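PDB 1Z01: 2-oxo-1,2-dihydroquinoline 8-monooxygenase, oxygenase component from Pseudomonas putida, which probably hydroxylates 2-oxo-1,2-dihydroquinoline at carbon 8, as the oxygenase part of a Rieske-type non-haem iron monooxygenase system. Local coordinates for residues Q83-G88 / H108-D113; H167-R172 / S190-N195; E309-Q314 / L332-P337; L242-D247 / V388-S393. All blocks are in the same frame, centred on the assembly; numbering follows the deposited sequence.

Contact 1 (Q83-G88 / H108-D113); sequences QCLHRG and HGFTFD. With FES (Fe2/s2 (inorganic) cluster), chain H.
His86 and His108 bind the same iron of a Rieske [2Fe-2S] cluster. The two loops carry the Rieske motif: Cys84 and His86 come from one, His108 and the nearby Cys105 from the other. Cys84 and Cys105 hold the second iron through their sulfurs. The side chain of His86 can be followed outward. Its CB lies over the centre of the Phe110 ring, 3.5 Å from the centroid, in a CH-pi contact. CG is anti to the backbone N (chi1 180°), which takes the imidazole past Phe110 to the cluster. CG and CD2 both touch Phe110 CZ. The two ring planes are only 17° apart but slid, with little overlap. His86 ND1 binds FE1 at 2.2 Å, and His108 ND1 binds it at the same length. His86 ND1 and His108 ND1 are 3.2 Å apart, but both ligate the iron and make no hydrogen bond. CE1 sits over a face of the His108 ring, in an offset edge-to-face pair. The far nitrogen, NE2, is hydrogen-bonded to Asp391 of the second subunit. Leu85 packs beside both phenylalanines: CD1 is 3.6 Å from Phe110 CE2, and CD2 is 3.7 Å from Phe112 CE2. With an alanine in place of Phe110, the face beneath His86 CB is gone, and the imidazole would probably lose its support on that side and leave a gap beside Leu85 CD1. Within the first loop, the backbone N of His86 donates to Cys84 SG at 3.4 Å, with an N-H...S angle of 160°.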
loop_
_atom_site.group_PDB
_atom_site.type_symbol
_atom_site.label_atom_id
_atom_site.label_comp_id
_atom_site.label_asym_id
_atom_site.label_seq_id
_atom_site.Cartn_x
_atom_site.Cartn_y
_atom_site.Cartn_z
ATOM N N GLN A 83 -0.837 13.209 21.034
ATOM C CA GLN A 83 0.206 12.217 21.238
ATOM C C GLN A 83 0.600 12.219 22.701
ATOM O O GLN A 83 1.200 13.180 23.197
ATOM C CB GLN A 83 1.438 12.537 20.391
ATOM C CG GLN A 83 2.580 11.529 20.555
ATOM C CD GLN A 83 3.884 12.013 19.960
ATOM O OE1 GLN A 83 4.442 13.015 20.405
ATOM N NE2 GLN A 83 4.377 11.310 18.950
ATOM N N CYS A 84 0.255 11.144 23.394
ATOM C CA CYS A 84 0.596 11.020 24.798
ATOM C C CYS A 84 2.110 10.916 24.848
ATOM O O CYS A 84 2.712 10.147 24.096
ATOM C CB CYS A 84 -0.028 9.759 25.387
ATOM S SG CYS A 84 0.483 9.497 27.084
ATOM N N LEU A 85 2.734 11.689 25.724
ATOM C CA LEU A 85 4.183 11.655 25.824
ATOM C C LEU A 85 4.717 10.387 26.488
ATOM O O LEU A 85 5.919 10.154 26.475
ATOM C CB LEU A 85 4.698 12.912 26.547
ATOM C CG LEU A 85 4.271 13.221 27.984
ATOM C CD1 LEU A 85 5.071 12.353 28.957
ATOM C CD2 LEU A 85 4.512 14.700 28.284
ATOM N N HIS A 86 3.841 9.558 27.054
ATOM C CA HIS A 86 4.309 8.321 27.685
ATOM C C HIS A 86 4.757 7.348 26.603
ATOM O O HIS A 86 5.958 7.120 26.407
ATOM C CB HIS A 86 3.207 7.642 28.509
ATOM C CG HIS A 86 3.648 6.367 29.168
ATOM N ND1 HIS A 86 2.816 5.278 29.320
ATOM C CD2 HIS A 86 4.824 6.023 29.748
ATOM C CE1 HIS A 86 3.455 4.320 29.967
ATOM N NE2 HIS A 86 4.677 4.746 30.239
ATOM N N ARG A 87 3.782 6.767 25.906
ATOM C CA ARG A 87 4.079 5.809 24.853
ATOM C C ARG A 87 3.429 6.099 23.497
ATOM O O ARG A 87 3.137 5.193 22.715
ATOM C CB ARG A 87 3.777 4.390 25.354
ATOM C CG ARG A 87 4.693 4.021 26.528
ATOM C CD ARG A 87 4.696 2.546 26.863
ATOM N NE ARG A 87 5.330 1.744 25.821
ATOM C CZ ARG A 87 5.627 0.454 25.948
ATOM N NH1 ARG A 87 6.198 -0.191 24.944
ATOM N NH2 ARG A 87 5.370 -0.192 27.078
ATOM N N GLY A 88 3.220 7.390 23.249
ATOM C CA GLY A 88 2.706 7.888 21.981
ATOM C C GLY A 88 1.377 7.527 21.347
ATOM O O GLY A 88 1.263 7.606 20.118
ATOM N N HIS A 108 -2.663 4.566 30.018
ATOM C CA HIS A 108 -2.048 4.452 31.339
ATOM C C HIS A 108 -2.359 5.633 32.247
ATOM O O HIS A 108 -1.763 5.778 33.314
ATOM C CB HIS A 108 -0.531 4.275 31.238
ATOM C CG HIS A 108 -0.112 3.147 30.347
ATOM N ND1 HIS A 108 0.240 3.328 29.025
ATOM C CD2 HIS A 108 -0.002 1.817 30.585
ATOM C CE1 HIS A 108 0.552 2.161 28.489
ATOM N NE2 HIS A 108 0.413 1.228 29.414
ATOM N N GLY A 109 -3.275 6.493 31.817
ATOM C CA GLY A 109 -3.665 7.605 32.665
ATOM C C GLY A 109 -2.881 8.902 32.711
ATOM O O GLY A 109 -3.173 9.733 33.569
ATOM N N PHE A 110 -1.887 9.093 31.846
ATOM C CA PHE A 110 -1.164 10.364 31.860
ATOM C C PHE A 110 -2.230 11.434 31.627
ATOM O O PHE A 110 -3.044 11.318 30.718
ATOM C CB PHE A 110 -0.106 10.407 30.756
ATOM C CG PHE A 110 1.222 9.820 31.162
ATOM C CD1 PHE A 110 1.293 8.599 31.825
ATOM C CD2 PHE A 110 2.408 10.487 30.866
ATOM C CE1 PHE A 110 2.528 8.051 32.187
ATOM C CE2 PHE A 110 3.646 9.947 31.223
ATOM C CZ PHE A 110 3.704 8.725 31.886
ATOM N N THR A 111 -2.227 12.470 32.456
ATOM C CA THR A 111 -3.230 13.525 32.369
ATOM C C THR A 111 -2.603 14.897 32.123
ATOM O O THR A 111 -1.666 15.292 32.816
ATOM C CB THR A 111 -4.059 13.532 33.670
ATOM O OG1 THR A 111 -4.647 12.237 33.845
ATOM C CG2 THR A 111 -5.153 14.588 33.631
ATOM N N PHE A 112 -3.129 15.621 31.138
ATOM C CA PHE A 112 -2.586 16.927 30.776
ATOM C C PHE A 112 -3.575 18.074 30.952
ATOM O O PHE A 112 -4.787 17.906 30.769
ATOM C CB PHE A 112 -2.108 16.904 29.316
ATOM C CG PHE A 112 -1.309 15.685 28.960
ATOM C CD1 PHE A 112 -1.946 14.487 28.650
ATOM C CD2 PHE A 112 0.082 15.715 28.999
ATOM C CE1 PHE A 112 -1.207 13.328 28.386
ATOM C CE2 PHE A 112 0.831 14.564 28.737
ATOM C CZ PHE A 112 0.182 13.368 28.432
ATOM N N ASP A 113 -3.034 19.239 31.297
ATOM C CA ASP A 113 -3.812 20.459 31.497
ATOM C C ASP A 113 -4.152 21.043 30.116
ATOM O O ASP A 113 -3.266 21.296 29.302
ATOM C CB ASP A 113 -2.977 21.461 32.312
ATOM C CG ASP A 113 -3.669 22.791 32.491
ATOM O OD1 ASP A 113 -3.208 23.785 31.897
ATOM O OD2 ASP A 113 -4.674 22.842 33.227
HETATM FE FE1 FES H . 0.811 5.389 28.516
HETATM FE FE2 FES H . -0.485 7.348 27.346
HETATM S S1 FES H . -0.401 6.974 29.498
HETATM S S2 FES H . 0.664 5.810 26.310
#

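Contact 2 (H167-R172 / S190-N195); sequences HDLPFR and SVLDDN
Segment 167-172 runs without regular structure past a type I beta turn from Ser190 to Asp193, and the two backbones come nearest at Arg172 and Ser190, with CA atoms 6.3 Å apart. The turn is closed by Asp193 N donating to Ser190 O. Arg172 carries most of the side-chain contact. Its chain bends at chi3 (68°), and this lays one face of the guanidinium against Leu192 CB, which is 3.7 Å from Arg172 NH1. NH2 reaches on to Leu192 CD1. At the edge of the same group, Arg172 NH1 makes a salt bridge to Asp193 OD2 at 2.8 Å, with an N-H...O angle of 158°. The oxygen lies in the guanidinium plane and is approached nearly in line with its own C-O bond. The two flat groups are twisted 39° apart. Asp193 OD1 accepts from Ser190 N at 2.8 Å, from well above the carboxylate plane. Both carboxylate oxygens are therefore held, one by the turn and one by Arg172. Ser190 OG fits an ST turn with Leu192 N, though the position of that nitrogen is less sure. Both segments belong to the long connection between strand 147-152 and strand 196-206, which leads from the Rieske domain into the catalytic domain. Val191 and Pro170 rest on Tyr315 of strand 313-320 in that domain. One water donates to Pro170 O at 2.9 Å and is also hydrogen-bonded to Ser190 OG. A second water accepts from Arg172 NE at 2.7 Å. The same methyl that NH2 reaches, Leu192 CD1, also meets Leu169 CD1 at 3.9 Å, an apolar touch.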
loop_
_atom_site.group_PDB
_atom_site.type_symbol
_atom_site.label_atom_id
_atom_site.label_comp_id
_atom_site.label_asym_id
_atom_site.label_seq_id
_atom_site.Cartn_x
_atom_site.Cartn_y
_atom_site.Cartn_z
ATOM N N HIS A 167 -3.674 37.861 9.944
ATOM C CA HIS A 167 -2.451 37.872 9.146
ATOM C C HIS A 167 -2.370 36.674 8.214
ATOM O O HIS A 167 -1.656 36.705 7.213
ATOM C CB HIS A 167 -1.210 37.889 10.043
ATOM C CG HIS A 167 -0.947 39.216 10.678
ATOM N ND1 HIS A 167 0.254 39.533 11.276
ATOM C CD2 HIS A 167 -1.733 40.311 10.810
ATOM C CE1 HIS A 167 0.196 40.765 11.748
ATOM N NE2 HIS A 167 -0.999 41.259 11.479
ATOM N N ASP A 168 -3.100 35.617 8.554
ATOM C CA ASP A 168 -3.113 34.402 7.746
ATOM C C ASP A 168 -4.457 34.193 7.044
ATOM O O ASP A 168 -4.806 33.074 6.679
ATOM C CB ASP A 168 -2.763 33.185 8.611
ATOM C CG ASP A 168 -1.273 33.095 8.920
ATOM O OD1 ASP A 168 -0.852 32.176 9.659
ATOM O OD2 ASP A 168 -0.511 33.950 8.417
ATOM N N LEU A 169 -5.205 35.279 6.865
ATOM C CA LEU A 169 -6.492 35.230 6.174
ATOM C C LEU A 169 -6.446 36.215 5.007
ATOM O O LEU A 169 -5.682 37.179 5.037
ATOM C CB LEU A 169 -7.642 35.579 7.124
ATOM C CG LEU A 169 -8.003 34.486 8.137
ATOM C CD1 LEU A 169 -9.043 35.018 9.093
ATOM C CD2 LEU A 169 -8.522 33.247 7.420
ATOM N N PRO A 170 -7.259 35.984 3.963
ATOM C CA PRO A 170 -7.292 36.859 2.785
ATOM C C PRO A 170 -7.491 38.341 3.103
ATOM O O PRO A 170 -8.012 38.695 4.159
ATOM C CB PRO A 170 -8.447 36.284 1.967
ATOM C CG PRO A 170 -8.388 34.817 2.291
ATOM C CD PRO A 170 -8.187 34.850 3.794
ATOM N N PHE A 171 -7.073 39.200 2.180
ATOM C CA PHE A 171 -7.217 40.642 2.350
ATOM C C PHE A 171 -8.685 40.989 2.616
ATOM O O PHE A 171 -9.589 40.399 2.025
ATOM C CB PHE A 171 -6.735 41.369 1.094
ATOM C CG PHE A 171 -5.348 40.982 0.665
ATOM C CD1 PHE A 171 -5.151 40.156 -0.443
ATOM C CD2 PHE A 171 -4.238 41.437 1.366
ATOM C CE1 PHE A 171 -3.863 39.789 -0.846
ATOM C CE2 PHE A 171 -2.946 41.076 0.970
ATOM C CZ PHE A 171 -2.764 40.251 -0.139
ATOM N N ARG A 172 -8.911 41.959 3.494
ATOM C CA ARG A 172 -10.261 42.360 3.843
ATOM C C ARG A 172 -10.772 43.600 3.122
ATOM O O ARG A 172 -10.005 44.508 2.786
ATOM C CB ARG A 172 -10.349 42.583 5.353
ATOM C CG ARG A 172 -9.941 41.366 6.159
ATOM C CD ARG A 172 -10.064 41.619 7.640
ATOM N NE ARG A 172 -11.451 41.761 8.052
ATOM C CZ ARG A 172 -11.831 41.946 9.308
ATOM N NH1 ARG A 172 -13.121 42.062 9.608
ATOM N NH2 ARG A 172 -10.915 42.020 10.264
ATOM N N SER A 190 -15.606 39.021 5.068
ATOM C CA SER A 190 -14.572 38.175 5.633
ATOM C C SER A 190 -15.201 37.273 6.683
ATOM O O SER A 190 -16.273 37.562 7.203
ATOM C CB SER A 190 -13.493 39.044 6.277
ATOM O OG SER A 190 -12.522 38.256 6.944
ATOM N N VAL A 191 -14.543 36.164 6.983
ATOM C CA VAL A 191 -15.052 35.255 7.998
ATOM C C VAL A 191 -14.989 36.000 9.331
ATOM O O VAL A 191 -15.682 35.648 10.292
ATOM C CB VAL A 191 -14.188 33.974 8.074
ATOM C CG1 VAL A 191 -14.759 33.014 9.123
ATOM C CG2 VAL A 191 -14.135 33.308 6.686
ATOM N N LEU A 192 -14.167 37.048 9.373
ATOM C CA LEU A 192 -13.995 37.844 10.582
ATOM C C LEU A 192 -15.075 38.905 10.804
ATOM O O LEU A 192 -15.209 39.438 11.904
ATOM C CB LEU A 192 -12.622 38.517 10.559
ATOM C CG LEU A 192 -11.405 37.603 10.742
ATOM C CD1 LEU A 192 -10.128 38.407 10.586
ATOM C CD2 LEU A 192 -11.459 36.965 12.123
ATOM N N ASP A 193 -15.844 39.204 9.762
ATOM C CA ASP A 193 -16.903 40.213 9.845
ATOM C C ASP A 193 -18.073 39.808 10.736
ATOM O O ASP A 193 -18.443 38.639 10.792
ATOM C CB ASP A 193 -17.440 40.513 8.445
ATOM C CG ASP A 193 -16.443 41.250 7.578
ATOM O OD1 ASP A 193 -16.628 41.245 6.342
ATOM O OD2 ASP A 193 -15.489 41.842 8.126
ATOM N N ASP A 194 -18.664 40.780 11.424
ATOM C CA ASP A 194 -19.816 40.509 12.282
ATOM C C ASP A 194 -20.959 40.061 11.398
ATOM O O ASP A 194 -21.145 40.592 10.303
ATOM C CB ASP A 194 -20.261 41.768 13.032
ATOM C CG ASP A 194 -19.282 42.192 14.102
ATOM O OD1 ASP A 194 -19.534 43.235 14.749
ATOM O OD2 ASP A 194 -18.267 41.486 14.299
ATOM N N ASN A 195 -21.724 39.090 11.882
ATOM C CA ASN A 195 -22.868 38.572 11.142
ATOM C C ASN A 195 -22.491 37.842 9.867
ATOM O O ASN A 195 -23.354 37.545 9.046
ATOM C CB ASN A 195 -23.836 39.705 10.806
ATOM C CG ASN A 195 -24.486 40.290 12.037
ATOM O OD1 ASN A 195 -24.793 41.480 12.075
ATOM N ND2 ASN A 195 -24.714 39.456 13.046
HETATM O O HOH W 1 -10.588 37.657 5.121
HETATM O O HOH W 2 -13.281 42.631 6.288
#

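Contact 3 (E309-Q314 / L332-P337); sequences EEHVVQ and LVRVCP
Leu332 begins the contact by reaching across to Gln314, its CD2 3.5 Å from Gln314 CB. The two form an antiparallel non-hydrogen-bonded pair. The amide of Gln314 is held elsewhere, by Glu316 and Asn362. Leu332 CB also approaches Val312 CG1, and both residues pack on Tyr353 of helix 339-377. Val333 follows as the hydrogen-bonded partner of Val313. Its N donates to Val313 O at 2.8 Å, and its O accepts from Val313 N at 3.1 Å, both in the carbonyl plane. On the other face of the sheet, Val313 CG1 lies 3.7 Å from Val333 CB, the two valines side by side. Arg334 comes next. CG is anti to the backbone N (chi1 176°) and the chain runs extended to NE, which brings the guanidinium over the turn from Glu309 to Val312. His311 CB covers one face, 3.9 Å from Arg334 CZ, and Arg334 NH2 is 3.7 Å from Val312 CG2. A leucine in place of Arg334 has no guanidinium, so His311 CB and Val312 CG2 would probably lose their cover. At Val335, a water bridges its N to His311 O. Together this is the open end of the beta hairpin of strands 313-320 and 325-335, in the large antiparallel sheet of the catalytic domain. The Gln314 side chain lies about 8 Å from the bound iron.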
loop_
_atom_site.group_PDB
_atom_site.type_symbol
_atom_site.label_atom_id
_atom_site.label_comp_id
_atom_site.label_asym_id
_atom_site.label_seq_id
_atom_site.Cartn_x
_atom_site.Cartn_y
_atom_site.Cartn_z
ATOM N N GLU A 309 -22.104 34.929 -6.554
ATOM C CA GLU A 309 -22.972 36.080 -6.791
ATOM C C GLU A 309 -22.516 37.270 -5.960
ATOM O O GLU A 309 -21.681 37.126 -5.073
ATOM C CB GLU A 309 -24.413 35.745 -6.408
ATOM C CG GLU A 309 -25.059 34.705 -7.272
ATOM C CD GLU A 309 -26.439 34.340 -6.779
ATOM O OE1 GLU A 309 -27.195 33.707 -7.544
ATOM O OE2 GLU A 309 -26.767 34.677 -5.622
ATOM N N GLU A 310 -23.083 38.442 -6.236
ATOM C CA GLU A 310 -22.728 39.644 -5.491
ATOM C C GLU A 310 -22.984 39.471 -3.997
ATOM O O GLU A 310 -23.970 38.852 -3.599
ATOM C CB GLU A 310 -23.518 40.845 -6.005
ATOM C CG GLU A 310 -23.176 41.249 -7.423
ATOM C CD GLU A 310 -23.794 42.579 -7.808
ATOM O OE1 GLU A 310 -23.584 43.021 -8.958
ATOM O OE2 GLU A 310 -24.487 43.185 -6.959
ATOM N N HIS A 311 -22.085 40.024 -3.186
ATOM C CA HIS A 311 -22.171 39.959 -1.733
ATOM C C HIS A 311 -21.741 38.606 -1.175
ATOM O O HIS A 311 -21.615 38.442 0.038
ATOM C CB HIS A 311 -23.591 40.304 -1.278
ATOM C CG HIS A 311 -24.021 41.684 -1.666
ATOM N ND1 HIS A 311 -25.232 41.949 -2.270
ATOM C CD2 HIS A 311 -23.387 42.874 -1.559
ATOM C CE1 HIS A 311 -25.322 43.242 -2.521
ATOM N NE2 HIS A 311 -24.215 43.826 -2.099
ATOM N N VAL A 312 -21.512 37.642 -2.062
ATOM C CA VAL A 312 -21.076 36.308 -1.653
ATOM C C VAL A 312 -19.621 36.103 -2.098
ATOM O O VAL A 312 -19.234 36.521 -3.193
ATOM C CB VAL A 312 -21.941 35.198 -2.293
ATOM C CG1 VAL A 312 -21.541 33.844 -1.726
ATOM C CG2 VAL A 312 -23.417 35.463 -2.041
ATOM N N VAL A 313 -18.821 35.468 -1.247
ATOM C CA VAL A 313 -17.420 35.222 -1.560
ATOM C C VAL A 313 -17.056 33.766 -1.257
ATOM O O VAL A 313 -17.592 33.164 -0.323
ATOM C CB VAL A 313 -16.491 36.165 -0.743
ATOM C CG1 VAL A 313 -16.662 35.919 0.750
ATOM C CG2 VAL A 313 -15.048 35.956 -1.142
ATOM N N GLN A 314 -16.152 33.202 -2.057
ATOM C CA GLN A 314 -15.714 31.824 -1.854
ATOM C C GLN A 314 -14.273 31.762 -1.360
ATOM O O GLN A 314 -13.390 32.417 -1.908
ATOM C CB GLN A 314 -15.835 31.014 -3.149
ATOM C CG GLN A 314 -15.505 29.521 -2.987
ATOM C CD GLN A 314 -15.867 28.705 -4.224
ATOM O OE1 GLN A 314 -16.946 28.874 -4.795
ATOM N NE2 GLN A 314 -14.973 27.803 -4.632
ATOM N N LEU A 332 -18.504 29.419 1.360
ATOM C CA LEU A 332 -19.107 30.623 0.788
ATOM C C LEU A 332 -19.506 31.479 1.979
ATOM O O LEU A 332 -20.101 30.985 2.930
ATOM C CB LEU A 332 -20.343 30.270 -0.041
ATOM C CG LEU A 332 -20.096 29.401 -1.279
ATOM C CD1 LEU A 332 -21.401 29.191 -2.043
ATOM C CD2 LEU A 332 -19.062 30.080 -2.171
ATOM N N VAL A 333 -19.164 32.759 1.938
ATOM C CA VAL A 333 -19.485 33.643 3.047
ATOM C C VAL A 333 -20.349 34.811 2.601
ATOM O O VAL A 333 -20.205 35.316 1.490
ATOM C CB VAL A 333 -18.195 34.197 3.707
ATOM C CG1 VAL A 333 -18.548 35.007 4.935
ATOM C CG2 VAL A 333 -17.253 33.054 4.079
ATOM N N ARG A 334 -21.257 35.224 3.479
ATOM C CA ARG A 334 -22.150 36.346 3.221
ATOM C C ARG A 334 -22.562 36.928 4.558
ATOM O O ARG A 334 -22.827 36.183 5.505
ATOM C CB ARG A 334 -23.402 35.897 2.467
ATOM C CG ARG A 334 -24.392 37.029 2.269
ATOM C CD ARG A 334 -25.486 36.697 1.281
ATOM N NE ARG A 334 -26.231 37.905 0.927
ATOM C CZ ARG A 334 -26.701 38.163 -0.289
ATOM N NH1 ARG A 334 -27.363 39.286 -0.524
ATOM N NH2 ARG A 334 -26.504 37.299 -1.277
ATOM N N VAL A 335 -22.603 38.252 4.653
ATOM C CA VAL A 335 -23.007 38.875 5.899
ATOM C C VAL A 335 -24.521 38.852 5.972
ATOM O O VAL A 335 -25.203 39.355 5.078
ATOM C CB VAL A 335 -22.523 40.324 5.996
ATOM C CG1 VAL A 335 -23.098 40.973 7.236
ATOM C CG2 VAL A 335 -21.008 40.355 6.057
ATOM N N CYS A 336 -25.044 38.252 7.035
ATOM C CA CYS A 336 -26.483 38.146 7.228
ATOM C C CYS A 336 -26.870 38.744 8.577
ATOM O O CYS A 336 -26.834 38.077 9.607
ATOM C CB CYS A 336 -26.899 36.681 7.142
ATOM S SG CYS A 336 -26.416 35.921 5.579
ATOM N N PRO A 337 -27.263 40.025 8.575
ATOM C CA PRO A 337 -27.663 40.771 9.770
ATOM C C PRO A 337 -28.903 40.225 10.470
ATOM O O PRO A 337 -28.948 40.171 11.698
ATOM C CB PRO A 337 -27.913 42.183 9.243
ATOM C CG PRO A 337 -27.228 42.215 7.905
ATOM C CD PRO A 337 -27.431 40.849 7.368
HETATM O O HOH W 3 -26.522 38.479 -4.458
HETATM O O HOH W 4 -22.166 39.978 2.352
#

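Contact 4 (L242-D247 / V388-S393); sequences LLPTSD and VATDIS
Pro244 meets the turn at Ala389 and Ile392, and its ring carries most of the apolar contact. Pro244 CG lies 4.3 Å from Ile392 CG2. CD of the same Pro244 ring is 4.3 Å from Thr390 CA. Leu243 adds a looser touch, its CD2 4.4 Å from Thr390 CG2. The second kind of contact is of carbon against carbonyl oxygen. Pro244 CG is 3.8 Å from Ala389 O, and Thr390 CG2 is 3.6 Å from Leu242 O. Thr390 has CG2 anti to its carbonyl carbon (chi1 49° to OG1), and this turns the methyl, not the hydroxyl, to the strand. No hydrogen bond crosses between the segments. The pieces joined are the end of strand 241-244, an outer strand of a small three-stranded antiparallel sheet, and the 3-10 turn that leads into helix 392-404. Both belong to the catalytic domain, and 140 residues separate them in sequence. Trp271, in the adjoining strand of the small sheet, touches both Pro244 and Ser393. Polar bonds hold the turn from within. Asp391 N donates to Val388 O at 2.8 Å. Asp391 OD1 accepts from Val388 N at 2.8 Å through its anti lone pair, at an N-H...O angle of 163°. Asp391 stands at the N-cap position of the helix, yet its side chain makes no capping bond. The last group of contacts is between subunits: the turn faces the Rieske domain of the third subunit. There Asp391 OD1 is hydrogen-bonded to His86 and Ala389 N to Asp128, both of that subunit, and Leu243 packs on its Asn125.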
loop_
_atom_site.group_PDB
_atom_site.type_symbol
_atom_site.label_atom_id
_atom_site.label_comp_id
_atom_site.label_asym_id
_atom_site.label_seq_id
_atom_site.Cartn_x
_atom_site.Cartn_y
_atom_site.Cartn_z
ATOM N N LEU A 242 -7.553 33.600 -19.749
ATOM C CA LEU A 242 -7.128 34.986 -19.594
ATOM C C LEU A 242 -5.609 35.023 -19.734
ATOM O O LEU A 242 -4.926 34.082 -19.329
ATOM C CB LEU A 242 -7.528 35.531 -18.221
ATOM C CG LEU A 242 -8.976 35.360 -17.772
ATOM C CD1 LEU A 242 -9.135 35.924 -16.373
ATOM C CD2 LEU A 242 -9.904 36.061 -18.736
ATOM N N LEU A 243 -5.084 36.100 -20.313
ATOM C CA LEU A 243 -3.642 36.250 -20.493
ATOM C C LEU A 243 -3.154 37.526 -19.839
ATOM O O LEU A 243 -3.841 38.542 -19.865
ATOM C CB LEU A 243 -3.279 36.355 -21.965
ATOM C CG LEU A 243 -3.566 35.272 -22.987
ATOM C CD1 LEU A 243 -3.918 35.956 -24.298
ATOM C CD2 LEU A 243 -2.356 34.364 -23.153
ATOM N N PRO A 244 -1.957 37.492 -19.239
ATOM C CA PRO A 244 -1.446 38.712 -18.610
ATOM C C PRO A 244 -0.963 39.634 -19.737
ATOM O O PRO A 244 -0.433 39.154 -20.736
ATOM C CB PRO A 244 -0.306 38.191 -17.739
ATOM C CG PRO A 244 0.192 36.999 -18.514
ATOM C CD PRO A 244 -1.087 36.336 -18.960
ATOM N N THR A 245 -1.156 40.942 -19.597
ATOM C CA THR A 245 -0.724 41.873 -20.637
ATOM C C THR A 245 0.430 42.756 -20.172
ATOM O O THR A 245 1.168 43.307 -20.987
ATOM C CB THR A 245 -1.882 42.782 -21.097
ATOM O OG1 THR A 245 -2.314 43.602 -20.004
ATOM C CG2 THR A 245 -3.049 41.946 -21.593
ATOM N N SER A 246 0.585 42.889 -18.862
ATOM C CA SER A 246 1.652 43.714 -18.317
ATOM C C SER A 246 2.411 42.954 -17.248
ATOM O O SER A 246 1.967 41.902 -16.783
ATOM C CB SER A 246 1.081 45.002 -17.722
ATOM O OG SER A 246 0.245 44.728 -16.613
ATOM N N ASP A 247 3.555 43.498 -16.856
ATOM C CA ASP A 247 4.391 42.878 -15.843
ATOM C C ASP A 247 3.813 43.019 -14.449
ATOM O O ASP A 247 4.136 42.241 -13.557
ATOM C CB ASP A 247 5.785 43.498 -15.876
ATOM C CG ASP A 247 6.852 42.510 -16.293
ATOM O OD1 ASP A 247 8.020 42.935 -16.410
ATOM O OD2 ASP A 247 6.529 41.321 -16.502
ATOM N N VAL A 388 4.452 28.427 -18.739
ATOM C CA VAL A 388 4.324 29.444 -19.765
ATOM C C VAL A 388 3.874 30.775 -19.176
ATOM O O VAL A 388 3.834 30.933 -17.956
ATOM C CB VAL A 388 3.344 28.981 -20.851
ATOM C CG1 VAL A 388 3.951 27.815 -21.621
ATOM C CG2 VAL A 388 2.027 28.545 -20.220
ATOM N N ALA A 389 3.530 31.721 -20.047
ATOM C CA ALA A 389 3.118 33.059 -19.627
ATOM C C ALA A 389 2.031 33.116 -18.561
ATOM O O ALA A 389 2.132 33.897 -17.621
ATOM C CB ALA A 389 2.691 33.876 -20.841
ATOM N N THR A 390 0.990 32.302 -18.712
ATOM C CA THR A 390 -0.109 32.282 -17.755
ATOM C C THR A 390 0.340 31.773 -16.389
ATOM O O THR A 390 -0.344 31.960 -15.388
ATOM C CB THR A 390 -1.249 31.393 -18.260
ATOM O OG1 THR A 390 -0.717 30.129 -18.673
ATOM C CG2 THR A 390 -1.943 32.045 -19.431
ATOM N N ASP A 391 1.507 31.144 -16.348
ATOM C CA ASP A 391 2.020 30.601 -15.104
ATOM C C ASP A 391 2.688 31.641 -14.225
ATOM O O ASP A 391 3.310 31.310 -13.212
ATOM C CB ASP A 391 2.956 29.440 -15.417
ATOM C CG ASP A 391 2.195 28.229 -15.888
ATOM O OD1 ASP A 391 2.609 27.587 -16.871
ATOM O OD2 ASP A 391 1.162 27.918 -15.258
ATOM N N ILE A 392 2.550 32.904 -14.611
ATOM C CA ILE A 392 3.109 33.992 -13.824
ATOM C C ILE A 392 2.413 33.916 -12.466
ATOM O O ILE A 392 2.981 34.285 -11.440
ATOM C CB ILE A 392 2.825 35.372 -14.483
ATOM C CG1 ILE A 392 3.433 36.504 -13.645
ATOM C CG2 ILE A 392 1.315 35.591 -14.624
ATOM C CD1 ILE A 392 4.928 36.412 -13.484
ATOM N N SER A 393 1.179 33.410 -12.473
ATOM C CA SER A 393 0.399 33.275 -11.251
ATOM C C SER A 393 1.036 32.287 -10.259
ATOM O O SER A 393 1.430 32.687 -9.164
ATOM C CB SER A 393 -1.039 32.872 -11.595
ATOM O OG SER A 393 -1.671 33.884 -12.371
#

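In the fold
Contact 1 lies in the Rieske domain, and contacts 2, 3 and 4 lie in the catalytic domain. Within one chain, contacts 1 and 4 are far apart, about 35 Å between nearest atoms. In the trimer, however, segment 83-88 of one subunit meets segment 388-393 of another, through the hydrogen bond between His86 NE2 and Asp391 OD1 of the neighbouring subunit. The cluster thus sits beside a neighbour's catalytic domain, consistent with electron transfer between subunits as in related oxygenases. Contacts 2 and 3 touch: Asn195 O and Cys336 N are 2.7 Å apart, probably hydrogen-bonded. Contact 4 lies about 15 Å from contact 3, nearest atoms. The side chain of Leu242 in contact 4 is about 11 Å from the catalytic iron.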